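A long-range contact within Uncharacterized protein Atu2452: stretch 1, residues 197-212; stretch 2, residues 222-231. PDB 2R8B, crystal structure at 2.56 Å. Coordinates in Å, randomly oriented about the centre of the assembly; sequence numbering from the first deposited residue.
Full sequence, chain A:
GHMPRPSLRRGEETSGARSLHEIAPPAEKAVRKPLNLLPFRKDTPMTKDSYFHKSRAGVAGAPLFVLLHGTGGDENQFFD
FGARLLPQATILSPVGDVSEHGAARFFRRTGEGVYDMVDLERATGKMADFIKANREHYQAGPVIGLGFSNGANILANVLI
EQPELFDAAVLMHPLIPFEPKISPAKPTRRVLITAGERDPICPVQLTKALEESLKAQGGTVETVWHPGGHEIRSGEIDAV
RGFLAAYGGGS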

# COMPACT_ATOMS: atom_id res chain seq x y z
N GLU A 197 6.21 17.72 -3.27
CA GLU A 197 6.84 18.09 -4.49
C GLU A 197 8.37 18.33 -4.40
O GLU A 197 9.00 18.49 -5.42
CB GLU A 197 6.04 19.14 -5.26
CG GLU A 197 5.80 20.39 -4.56
CD GLU A 197 4.73 21.25 -5.22
OE1 GLU A 197 3.62 20.77 -5.51
OE2 GLU A 197 5.02 22.45 -5.43
N ARG A 198 8.96 18.29 -3.19
CA ARG A 198 10.43 18.42 -3.05
C ARG A 198 11.03 17.28 -2.25
O ARG A 198 12.02 17.42 -1.51
CB ARG A 198 10.83 19.76 -2.48
CG ARG A 198 10.87 20.79 -3.51
CD ARG A 198 10.83 22.17 -2.90
NE ARG A 198 9.44 22.55 -2.79
CZ ARG A 198 8.88 23.56 -3.45
NH1 ARG A 198 9.63 24.32 -4.24
NH2 ARG A 198 7.58 23.82 -3.29
N ASP A 199 10.43 16.14 -2.49
CA ASP A 199 10.70 14.92 -1.83
C ASP A 199 11.94 14.38 -2.49
O ASP A 199 11.93 14.00 -3.68
CB ASP A 199 9.49 14.06 -2.04
CG ASP A 199 9.56 12.79 -1.31
OD1 ASP A 199 10.70 12.36 -0.96
OD2 ASP A 199 8.47 12.19 -1.12
N PRO A 200 13.05 14.32 -1.73
CA PRO A 200 14.27 13.96 -2.43
C PRO A 200 14.22 12.46 -2.81
O PRO A 200 15.01 11.99 -3.61
CB PRO A 200 15.36 14.25 -1.39
CG PRO A 200 14.70 14.04 -0.09
CD PRO A 200 13.25 14.43 -0.27
N ILE A 201 13.28 11.71 -2.24
CA ILE A 201 13.19 10.30 -2.55
C ILE A 201 12.21 10.03 -3.69
O ILE A 201 12.30 8.98 -4.36
CB ILE A 201 12.86 9.48 -1.28
CG1 ILE A 201 14.12 9.34 -0.41
CG2 ILE A 201 12.38 8.10 -1.66
CD1 ILE A 201 13.86 9.22 1.07
N CYS A 202 11.27 10.95 -3.93
CA CYS A 202 10.21 10.68 -4.90
C CYS A 202 10.13 11.79 -5.88
O CYS A 202 9.49 12.82 -5.61
CB CYS A 202 8.89 10.54 -4.19
SG CYS A 202 9.04 9.41 -2.86
N PRO A 203 10.85 11.63 -6.99
CA PRO A 203 10.82 12.56 -8.09
C PRO A 203 9.40 12.79 -8.52
O PRO A 203 8.64 11.86 -8.64
CB PRO A 203 11.62 11.85 -9.20
CG PRO A 203 12.48 10.88 -8.51
CD PRO A 203 11.79 10.52 -7.21
N VAL A 204 9.06 14.05 -8.73
CA VAL A 204 7.74 14.50 -9.15
C VAL A 204 7.27 13.76 -10.38
O VAL A 204 6.15 13.21 -10.42
CB VAL A 204 7.79 16.02 -9.44
CG1 VAL A 204 6.58 16.50 -10.23
CG2 VAL A 204 7.89 16.79 -8.12
N GLN A 205 8.14 13.72 -11.36
CA GLN A 205 7.78 13.11 -12.62
C GLN A 205 7.48 11.65 -12.45
O GLN A 205 6.67 11.13 -13.19
CB GLN A 205 8.90 13.34 -13.63
CG GLN A 205 8.92 14.77 -14.12
CD GLN A 205 7.55 15.17 -14.75
OE1 GLN A 205 7.10 16.32 -14.59
NE2 GLN A 205 6.85 14.20 -15.41
N LEU A 206 8.08 10.98 -11.47
CA LEU A 206 7.79 9.55 -11.36
C LEU A 206 6.47 9.34 -10.70
O LEU A 206 5.76 8.41 -11.06
CB LEU A 206 8.89 8.75 -10.68
CG LEU A 206 10.15 8.49 -11.53
CD1 LEU A 206 11.18 7.77 -10.64
CD2 LEU A 206 9.89 7.72 -12.84
N THR A 207 6.12 10.20 -9.72
CA THR A 207 4.78 10.18 -9.13
C THR A 207 3.72 10.49 -10.19
O THR A 207 2.70 9.81 -10.26
CB THR A 207 4.62 11.26 -8.09
OG1 THR A 207 5.58 11.09 -7.04
CG2 THR A 207 3.25 11.23 -7.52
N LYS A 208 3.99 11.52 -10.98
CA LYS A 208 3.07 12.05 -11.97
C LYS A 208 2.83 10.88 -12.92
O LYS A 208 1.72 10.65 -13.39
CB LYS A 208 3.76 13.21 -12.68
CG LYS A 208 2.95 14.45 -13.11
CD LYS A 208 2.86 15.62 -12.08
CE LYS A 208 3.79 16.86 -12.35
NZ LYS A 208 3.97 17.41 -13.80
N ALA A 209 3.87 10.10 -13.16
CA ALA A 209 3.81 9.00 -14.14
C ALA A 209 3.16 7.74 -13.59
O ALA A 209 2.39 7.09 -14.26
CB ALA A 209 5.18 8.68 -14.68
N LEU A 210 3.48 7.38 -12.37
CA LEU A 210 2.74 6.30 -11.72
C LEU A 210 1.21 6.59 -11.76
O LEU A 210 0.40 5.73 -12.11
CB LEU A 210 3.22 6.17 -10.30
CG LEU A 210 2.59 5.01 -9.53
CD1 LEU A 210 2.78 3.65 -10.27
CD2 LEU A 210 3.04 5.00 -8.01
N GLU A 211 0.85 7.82 -11.39
CA GLU A 211 -0.49 8.35 -11.52
C GLU A 211 -1.20 8.01 -12.81
O GLU A 211 -2.33 7.49 -12.79
CB GLU A 211 -0.46 9.87 -11.44
CG GLU A 211 -1.69 10.42 -10.73
CD GLU A 211 -2.17 11.73 -11.28
OE1 GLU A 211 -1.34 12.65 -11.48
OE2 GLU A 211 -3.40 11.84 -11.47
N GLU A 212 -0.56 8.35 -13.92
CA GLU A 212 -1.12 8.05 -15.22
C GLU A 212 -1.18 6.59 -15.50
O GLU A 212 -2.10 6.14 -16.14
CB GLU A 212 -0.38 8.75 -16.33
CG GLU A 212 -0.99 10.10 -16.67
CD GLU A 212 -0.11 11.28 -16.20
OE1 GLU A 212 -0.40 11.85 -15.09
OE2 GLU A 212 0.88 11.60 -16.92
N GLU A 222 -6.53 9.91 -7.65
CA GLU A 222 -6.44 11.28 -7.24
C GLU A 222 -5.08 11.47 -6.63
O GLU A 222 -4.65 10.62 -5.85
CB GLU A 222 -7.48 11.55 -6.19
CG GLU A 222 -7.44 12.94 -5.67
CD GLU A 222 -8.60 13.24 -4.70
OE1 GLU A 222 -8.94 14.46 -4.58
OE2 GLU A 222 -9.17 12.28 -4.08
N THR A 223 -4.39 12.55 -6.97
CA THR A 223 -3.13 12.83 -6.29
C THR A 223 -3.27 14.11 -5.51
O THR A 223 -3.79 15.08 -6.03
CB THR A 223 -1.99 12.98 -7.26
OG1 THR A 223 -2.04 11.91 -8.19
CG2 THR A 223 -0.65 12.91 -6.52
N VAL A 224 -2.85 14.10 -4.25
CA VAL A 224 -2.86 15.29 -3.43
C VAL A 224 -1.40 15.62 -3.19
O VAL A 224 -0.65 14.79 -2.72
CB VAL A 224 -3.67 15.03 -2.12
CG1 VAL A 224 -3.47 16.14 -1.10
CG2 VAL A 224 -5.20 14.84 -2.45
N TRP A 225 -0.96 16.81 -3.59
CA TRP A 225 0.43 17.22 -3.43
C TRP A 225 0.61 18.11 -2.22
O TRP A 225 -0.33 18.64 -1.71
CB TRP A 225 0.86 18.01 -4.65
CG TRP A 225 0.90 17.22 -5.92
CD1 TRP A 225 -0.11 17.11 -6.88
CD2 TRP A 225 1.99 16.44 -6.41
NE1 TRP A 225 0.31 16.31 -7.93
CE2 TRP A 225 1.59 15.86 -7.66
CE3 TRP A 225 3.26 16.15 -5.92
CZ2 TRP A 225 2.43 15.01 -8.41
CZ3 TRP A 225 4.08 15.30 -6.64
CH2 TRP A 225 3.66 14.75 -7.90
N HIS A 226 1.83 18.25 -1.75
CA HIS A 226 2.14 19.37 -0.88
C HIS A 226 3.51 19.84 -1.32
O HIS A 226 4.24 19.04 -1.92
CB HIS A 226 2.07 19.02 0.62
CG HIS A 226 3.01 17.93 1.07
ND1 HIS A 226 4.34 18.17 1.36
CD2 HIS A 226 2.79 16.62 1.35
CE1 HIS A 226 4.90 17.05 1.78
NE2 HIS A 226 3.99 16.09 1.79
N PRO A 227 3.87 21.11 -1.01
CA PRO A 227 5.28 21.48 -1.28
C PRO A 227 6.03 20.62 -0.27
O PRO A 227 5.37 19.85 0.48
CB PRO A 227 5.35 22.95 -0.89
CG PRO A 227 4.14 23.20 0.00
CD PRO A 227 3.11 22.15 -0.29
N GLY A 228 7.33 20.66 -0.14
CA GLY A 228 7.83 19.80 0.98
C GLY A 228 8.25 18.39 0.59
O GLY A 228 8.15 18.03 -0.59
N GLY A 229 8.73 17.63 1.56
CA GLY A 229 9.65 16.52 1.32
C GLY A 229 8.97 15.19 1.42
O GLY A 229 7.83 15.05 1.01
N HIS A 230 9.68 14.23 2.00
CA HIS A 230 9.21 12.86 2.23
C HIS A 230 8.26 12.76 3.43
O HIS A 230 7.65 11.69 3.69
CB HIS A 230 10.40 11.96 2.51
CG HIS A 230 10.15 10.51 2.23
ND1 HIS A 230 9.61 10.06 1.03
CD2 HIS A 230 10.39 9.40 2.97
CE1 HIS A 230 9.54 8.74 1.05
NE2 HIS A 230 9.99 8.32 2.22
N GLU A 231 8.14 13.85 4.19
CA GLU A 231 7.26 13.87 5.36
C GLU A 231 5.79 13.77 4.96
O GLU A 231 5.35 14.30 3.91
CB GLU A 231 7.50 15.11 6.22
CG GLU A 231 6.71 16.39 5.82
CD GLU A 231 7.36 17.22 4.70
OE1 GLU A 231 6.90 18.35 4.46
OE2 GLU A 231 8.34 16.76 4.07

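Two kinds of contact join these stretches: polar pairing at the loop that opens stretch 1 and apolar packing between helix 204-212 and strand 222-226, which run nearly antiparallel (161°) with axes 9.6 Å apart at closest approach. The two stretches bury 711 Å², both sides summed.

The loop at the start of stretch 1 pairs through its backbone with the end of the strand and the loop that follows. Glu197 N donates to His226 O at 2.7 Å, and Arg198 N donates to Gly228 O, also at 2.7 Å, so two successive amides are satisfied by carbonyls two residues apart. Gly228 suits its place because its backbone angles (94/178) would jam a CB against the preceding carbonyl, and that CB would also clash with Glu231 OE1. Glu231 in turn secures the turn from within, its OE2 accepting from Gly229 N at 2.7 Å.

Asp199 is the polar hub. His230 ND1 donates to Asp199 OD2 at 3.2 Å with a nearly straight angle of 169°; its contact with Asp199 OD1, also 3.2 Å, is a weak hydrogen bond. OD1 is not left idle: Ile201 N donates to Asp199 OD1 at 3.0 Å, and Cys202 N adds a weak bond to it. A short carboxylate, buried with chi1 t, can thus order its own loop while gripping the other stretch. His230 NE2 is satisfied elsewhere in the structure. Ile201 CD1 lies over one face of the His230 imidazole, 4.0 Å from the ring centroid, in a CH-pi contact, while Cys202 SG sits at its edge.

Farther along, Trp225 spreads across the helix and has the largest covered area, 115 Å². Its CH2 lies 3.6 Å from Thr207 CG2 and 4.1 Å from Val204 CG1, and Lys208 CD approaches its CZ2 at 3.7 Å, contributing aliphatic length. At the far end, Glu211 CG comes within 3.0 Å of Thr223 OG1, a tight contact without a hydrogen bond; Glu211 OE2 finds its partner elsewhere.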